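Local coordinates for protein ribulose bisphosphate carboxylase (Hyperthermus butylicus DSM 5456, PDB 6HUN) that probably catalyses the magnesium-dependent carboxylation of ribulose 1,5-bisphosphate to two molecules of 3-phosphoglycerate, working in an archaeal AMP degradation pathway, at residues A[66-71]-A[107-112]; A[280-285]-A[290-295]. All coordinates share one frame; numbering follows the deposited sequence.

In the fold
Interaction 1 (66-71 with 107-112) joins two loops of the N-terminal domain, whereas interaction 2 (280-285 with 290-295) seats a helix on a strand of the closed eight-stranded barrel. Their centres are 29 Å apart and their nearest atoms about 9 Å. Interaction 2 leads to the chain's own active site: the side chain of Ile292 lies about 11 Å from the bound calcium ion and from that of Lys203, predicted to bind the metal through a carbamate, and the strand ends at His295, a predicted proton acceptor. Both touch the second subunit; in interaction 1 Thr70 packs on its Lys177, a predicted proton acceptor, consistent with the Rubisco plan in which one subunit's N-terminal domain completes its partner's active site.

Interaction 1: residues A[66-71]-A[107-112]; sequences SSVGTW and VELFEE
Leu109 reaches across to Ser67 and Val68 with both branches of its fork, and this small apolar patch is the tight part of the contact. Its CD1 lies 3.7 Å from Ser67 CB, while CD2 sits 4.2 Å from Val68 CG1, where the two side chains cross at about a right angle. CG of Leu109 stands anti to its own carbonyl carbon (chi1 -75°), which carries the fork toward the other loop. A branched leucine suits this place because CD1 can meet Ser67 while CD2 lies between Ser67 CB and Val68 CG1. The hydroxyl of Ser67 is engaged with Ala63 O and Ala86 N, which leaves the methylene to pack on the leucine; a small residue also lets the loops come near, their backbones being 7.0 Å apart between Ser67 CA and Leu109 CA.

Leu109 is held at its base as well. Its CB lies 4.0 Å above the plane of the Phe110 ring, over the centre, and the 3-10 turn is closed by Phe110 N bonding to Val107 O at 3.1 Å. Beyond the leucine the segments diverge. This looser side is only partly open to solvent: Thr70 and Glu112 lie against the second subunit, and Glu111 OE2 forms a salt bridge with its Arg254. Gly69 has a positive phi of 65°, which favours glycine.

Ser67 O and Leu109 O are bonded by Asn207 and Gln211 of the second subunit. Within the chain, helix 55-65 runs directly into the first loop, Leu84 of helix 81-84 touches both Val68 and Leu109, and Phe110 rests on helix 115-122.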
loop_
_atom_site.group_PDB
_atom_site.type_symbol
_atom_site.label_atom_id
_atom_site.label_comp_id
_atom_site.label_asym_id
_atom_site.label_seq_id
_atom_site.Cartn_x
_atom_site.Cartn_y
_atom_site.Cartn_z
ATOM N N SER A 66 -3.409 2.917 18.260
ATOM C CA SER A 66 -4.374 2.629 17.220
ATOM C C SER A 66 -5.771 3.149 17.556
ATOM O O SER A 66 -6.712 2.857 16.827
ATOM C CB SER A 66 -4.411 1.112 16.916
ATOM O OG SER A 66 -4.730 0.386 18.099
ATOM N N SER A 67 -5.912 3.955 18.609
ATOM C CA SER A 67 -7.222 4.539 18.906
ATOM C C SER A 67 -7.073 6.025 19.248
ATOM O O SER A 67 -6.834 6.827 18.345
ATOM C CB SER A 67 -7.968 3.740 19.996
ATOM O OG SER A 67 -7.405 3.765 21.295
ATOM N N VAL A 68 -7.150 6.394 20.524
ATOM C CA VAL A 68 -7.285 7.803 20.926
ATOM C C VAL A 68 -5.985 8.398 21.438
ATOM O O VAL A 68 -5.999 9.520 21.947
ATOM C CB VAL A 68 -8.373 7.984 22.001
ATOM C CG1 VAL A 68 -9.693 7.573 21.440
ATOM C CG2 VAL A 68 -8.037 7.171 23.193
ATOM N N GLY A 69 -4.866 7.674 21.341
ATOM C CA GLY A 69 -3.638 8.238 21.876
ATOM C C GLY A 69 -3.688 8.423 23.391
ATOM O O GLY A 69 -4.470 7.806 24.124
ATOM N N THR A 70 -2.853 9.330 23.863
ATOM C CA THR A 70 -2.750 9.595 25.290
ATOM C C THR A 70 -2.930 11.083 25.559
ATOM O O THR A 70 -2.960 11.922 24.656
ATOM C CB THR A 70 -1.390 9.140 25.840
ATOM O OG1 THR A 70 -0.387 9.387 24.844
ATOM C CG2 THR A 70 -1.405 7.654 26.180
ATOM N N TRP A 71 -3.024 11.416 26.822
ATOM C CA TRP A 71 -2.906 12.823 27.173
ATOM C C TRP A 71 -2.148 12.924 28.482
ATOM O O TRP A 71 -2.174 12.001 29.304
ATOM C CB TRP A 71 -4.285 13.508 27.262
ATOM C CG TRP A 71 -4.914 13.518 28.632
ATOM C CD1 TRP A 71 -4.676 14.402 29.638
ATOM C CD2 TRP A 71 -5.883 12.587 29.136
ATOM N NE1 TRP A 71 -5.436 14.086 30.739
ATOM C CE2 TRP A 71 -6.186 12.975 30.457
ATOM C CE3 TRP A 71 -6.516 11.460 28.601
ATOM C CZ2 TRP A 71 -7.105 12.285 31.255
ATOM C CZ3 TRP A 71 -7.437 10.777 29.405
ATOM C CH2 TRP A 71 -7.717 11.193 30.712
ATOM N N VAL A 107 -16.819 0.882 17.559
ATOM C CA VAL A 107 -17.016 1.102 16.116
ATOM C C VAL A 107 -17.021 2.588 15.758
ATOM O O VAL A 107 -16.737 2.960 14.611
ATOM C CB VAL A 107 -18.305 0.412 15.619
ATOM C CG1 VAL A 107 -18.571 0.746 14.170
ATOM C CG2 VAL A 107 -18.176 -1.087 15.685
ATOM N N GLU A 108 -17.310 3.459 16.719
ATOM C CA GLU A 108 -17.278 4.896 16.476
ATOM C C GLU A 108 -15.875 5.417 16.161
ATOM O O GLU A 108 -15.739 6.577 15.753
ATOM C CB GLU A 108 -17.851 5.636 17.698
ATOM C CG GLU A 108 -19.323 5.374 17.957
ATOM C CD GLU A 108 -19.612 4.013 18.593
ATOM O OE1 GLU A 108 -20.810 3.619 18.614
ATOM O OE2 GLU A 108 -18.663 3.331 19.064
ATOM N N LEU A 109 -14.830 4.605 16.340
ATOM C CA LEU A 109 -13.503 5.050 15.897
ATOM C C LEU A 109 -13.397 5.167 14.379
ATOM O O LEU A 109 -12.470 5.831 13.873
ATOM C CB LEU A 109 -12.431 4.077 16.380
ATOM C CG LEU A 109 -11.977 4.050 17.836
ATOM C CD1 LEU A 109 -11.048 2.878 18.054
ATOM C CD2 LEU A 109 -11.285 5.391 18.241
ATOM N N PHE A 110 -14.226 4.429 13.624
ATOM C CA PHE A 110 -13.990 4.217 12.190
ATOM C C PHE A 110 -14.976 5.028 11.346
ATOM O O PHE A 110 -16.158 5.126 11.685
ATOM C CB PHE A 110 -14.074 2.705 11.881
ATOM C CG PHE A 110 -13.138 1.883 12.765
ATOM C CD1 PHE A 110 -11.762 1.872 12.516
ATOM C CD2 PHE A 110 -13.626 1.142 13.844
ATOM C CE1 PHE A 110 -10.896 1.134 13.321
ATOM C CE2 PHE A 110 -12.788 0.420 14.662
ATOM C CZ PHE A 110 -11.422 0.382 14.398
ATOM N N GLU A 111 -14.496 5.624 10.250
ATOM C CA GLU A 111 -15.411 6.267 9.319
ATOM C C GLU A 111 -16.138 5.200 8.504
ATOM O O GLU A 111 -15.527 4.229 8.024
ATOM C CB GLU A 111 -14.688 7.218 8.378
ATOM C CG GLU A 111 -15.711 7.957 7.481
ATOM C CD GLU A 111 -15.082 8.912 6.456
ATOM O OE1 GLU A 111 -13.973 9.409 6.679
ATOM O OE2 GLU A 111 -15.761 9.214 5.435
ATOM N N GLU A 112 -17.443 5.401 8.309
ATOM C CA GLU A 112 -18.232 4.414 7.582
ATOM C C GLU A 112 -17.682 4.188 6.192
ATOM O O GLU A 112 -17.474 5.139 5.440
ATOM C CB GLU A 112 -19.681 4.933 7.407
ATOM C CG GLU A 112 -20.430 5.133 8.634
ATOM C CD GLU A 112 -20.293 6.549 9.274
ATOM O OE1 GLU A 112 -21.348 7.002 9.802
ATOM O OE2 GLU A 112 -19.164 7.159 9.320
#

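Interaction 2: residues A[280-285]-A[290-295]; sequences HARELA and LAIHGH
The carbonyl of Ala285 is met in its own plane by Leu290 N, which lies on a lone pair of Ala285 O at 3.1 Å with an N-H...O angle of 162°. A second flat group, the peptide joining Ala281 to Arg282, is approached quite differently: Ile292 CD1 sits over its face, 3.9 Å from Ala281 C. That methyl also touches Arg282 CA at 3.8 Å and Ala285 CB at 4.0 Å, so one methyl is packed against three residues of the helix.

Ile292 reaches so far because CD1 stands anti to CA about the CB-CG1 bond (chi2 178°), while its beta branching suits a strand. Ala281 and Ala285, one turn apart, keep the helix face low enough to admit it. Ala285 CB also rests 3.6 Å from Leu290 O and 4.2 Å from Leu290 CB, closing the seam beside the hydrogen bond. Arg282 contributes its backbone and the root of its side chain; the guanidinium leads off to Gly152 O and a salt bridge with Glu286.

The helix and strand axes approach to 8.8 Å at the closest, with an angle of 155° between their directions, as expected in a beta-alpha-beta unit of a TIM barrel, here 265-269, 275-288 and 291-295. Chemically, the one hydrogen bond between the segments ties the end of the helix to the start of the strand, and the rest is van der Waals packing of methyls on side chains and peptide backbone, while His293 and His295, the latter a predicted proton acceptor, touch Lys203 from the same strand.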
loop_
_atom_site.group_PDB
_atom_site.type_symbol
_atom_site.label_atom_id
_atom_site.label_comp_id
_atom_site.label_asym_id
_atom_site.label_seq_id
_atom_site.Cartn_x
_atom_site.Cartn_y
_atom_site.Cartn_z
ATOM N N HIS A 280 -13.038 3.251 -5.327
ATOM C CA HIS A 280 -13.558 4.057 -6.439
ATOM C C HIS A 280 -13.909 3.186 -7.649
ATOM O O HIS A 280 -14.972 3.370 -8.274
ATOM C CB HIS A 280 -12.517 5.094 -6.842
ATOM C CG HIS A 280 -13.052 6.164 -7.766
ATOM N ND1 HIS A 280 -14.193 6.893 -7.496
ATOM C CD2 HIS A 280 -12.574 6.639 -8.937
ATOM C CE1 HIS A 280 -14.412 7.750 -8.478
ATOM N NE2 HIS A 280 -13.448 7.607 -9.373
ATOM N N ALA A 281 -13.040 2.226 -7.986
ATOM C CA ALA A 281 -13.382 1.291 -9.080
ATOM C C ALA A 281 -14.663 0.525 -8.763
ATOM O O ALA A 281 -15.490 0.270 -9.668
ATOM C CB ALA A 281 -12.190 0.344 -9.291
ATOM N N ARG A 282 -14.906 0.247 -7.479
ATOM C CA ARG A 282 -16.107 -0.493 -7.112
ATOM C C ARG A 282 -17.349 0.359 -7.331
ATOM O O ARG A 282 -18.398 -0.145 -7.786
ATOM C CB ARG A 282 -15.984 -0.992 -5.654
ATOM C CG ARG A 282 -17.235 -1.637 -5.094
ATOM C CD ARG A 282 -17.719 -2.864 -5.952
ATOM N NE ARG A 282 -18.871 -3.476 -5.321
ATOM C CZ ARG A 282 -20.121 -3.070 -5.518
ATOM N NH1 ARG A 282 -20.383 -2.096 -6.398
ATOM N NH2 ARG A 282 -21.132 -3.686 -4.896
ATOM N N GLU A 283 -17.249 1.667 -7.077
ATOM C CA GLU A 283 -18.380 2.524 -7.409
ATOM C C GLU A 283 -18.604 2.596 -8.901
ATOM O O GLU A 283 -19.760 2.666 -9.348
ATOM C CB GLU A 283 -18.116 3.935 -6.852
ATOM C CG GLU A 283 -18.398 4.059 -5.384
ATOM C CD GLU A 283 -18.247 5.492 -4.843
ATOM O OE1 GLU A 283 -18.838 5.809 -3.774
ATOM O OE2 GLU A 283 -17.500 6.276 -5.478
ATOM N N LEU A 284 -17.534 2.708 -9.703
ATOM C CA LEU A 284 -17.794 2.719 -11.151
ATOM C C LEU A 284 -18.312 1.372 -11.642
ATOM O O LEU A 284 -19.120 1.328 -12.577
ATOM C CB LEU A 284 -16.550 3.104 -11.939
ATOM C CG LEU A 284 -16.117 4.541 -11.580
ATOM C CD1 LEU A 284 -14.704 4.833 -12.066
ATOM C CD2 LEU A 284 -17.126 5.578 -12.084
ATOM N N ALA A 285 -17.871 0.271 -11.035
ATOM C CA ALA A 285 -18.439 -1.022 -11.406
ATOM C C ALA A 285 -19.938 -1.070 -11.127
ATOM O O ALA A 285 -20.692 -1.736 -11.864
ATOM C CB ALA A 285 -17.711 -2.148 -10.640
ATOM N N LEU A 290 -20.137 -3.982 -13.873
ATOM C CA LEU A 290 -18.921 -4.738 -14.135
ATOM C C LEU A 290 -18.549 -5.594 -12.915
ATOM O O LEU A 290 -18.988 -5.346 -11.790
ATOM C CB LEU A 290 -17.710 -3.789 -14.473
ATOM C CG LEU A 290 -17.878 -2.749 -15.606
ATOM C CD1 LEU A 290 -16.731 -1.766 -15.724
ATOM C CD2 LEU A 290 -18.161 -3.495 -16.941
ATOM N N ALA A 291 -17.741 -6.623 -13.151
ATOM C CA ALA A 291 -17.052 -7.369 -12.107
ATOM C C ALA A 291 -15.597 -6.898 -12.057
ATOM O O ALA A 291 -15.038 -6.433 -13.060
ATOM C CB ALA A 291 -17.112 -8.895 -12.397
ATOM N N ILE A 292 -14.941 -7.096 -10.890
ATOM C CA ILE A 292 -13.579 -6.638 -10.651
ATOM C C ILE A 292 -12.693 -7.802 -10.274
ATOM O O ILE A 292 -12.971 -8.488 -9.282
ATOM C CB ILE A 292 -13.495 -5.623 -9.504
ATOM C CG1 ILE A 292 -14.399 -4.399 -9.843
ATOM C CG2 ILE A 292 -11.950 -5.273 -9.176
ATOM C CD1 ILE A 292 -14.389 -3.406 -8.739
ATOM N N HIS A 293 -11.594 -7.952 -11.001
ATOM C CA HIS A 293 -10.541 -8.876 -10.623
ATOM C C HIS A 293 -9.503 -8.088 -9.817
ATOM O O HIS A 293 -8.851 -7.189 -10.357
ATOM C CB HIS A 293 -9.909 -9.480 -11.864
ATOM C CG HIS A 293 -8.879 -10.529 -11.564
ATOM N ND1 HIS A 293 -9.090 -11.867 -11.825
ATOM C CD2 HIS A 293 -7.640 -10.438 -11.030
ATOM C CE1 HIS A 293 -8.006 -12.548 -11.491
ATOM N NE2 HIS A 293 -7.122 -11.711 -10.974
ATOM N N GLY A 294 -9.323 -8.432 -8.540
ATOM C CA GLY A 294 -8.280 -7.758 -7.766
ATOM C C GLY A 294 -6.929 -8.462 -7.808
ATOM O O GLY A 294 -6.826 -9.663 -7.472
ATOM N N HIS A 295 -5.885 -7.786 -8.305
ATOM C CA HIS A 295 -4.568 -8.394 -8.382
ATOM C C HIS A 295 -3.816 -7.948 -7.133
ATOM O O HIS A 295 -3.781 -6.772 -6.837
ATOM C CB HIS A 295 -3.829 -7.934 -9.641
ATOM C CG HIS A 295 -2.619 -8.744 -9.922
ATOM N ND1 HIS A 295 -1.474 -8.637 -9.151
ATOM C CD2 HIS A 295 -2.411 -9.788 -10.777
ATOM C CE1 HIS A 295 -0.584 -9.527 -9.576
ATOM N NE2 HIS A 295 -1.121 -10.230 -10.568
#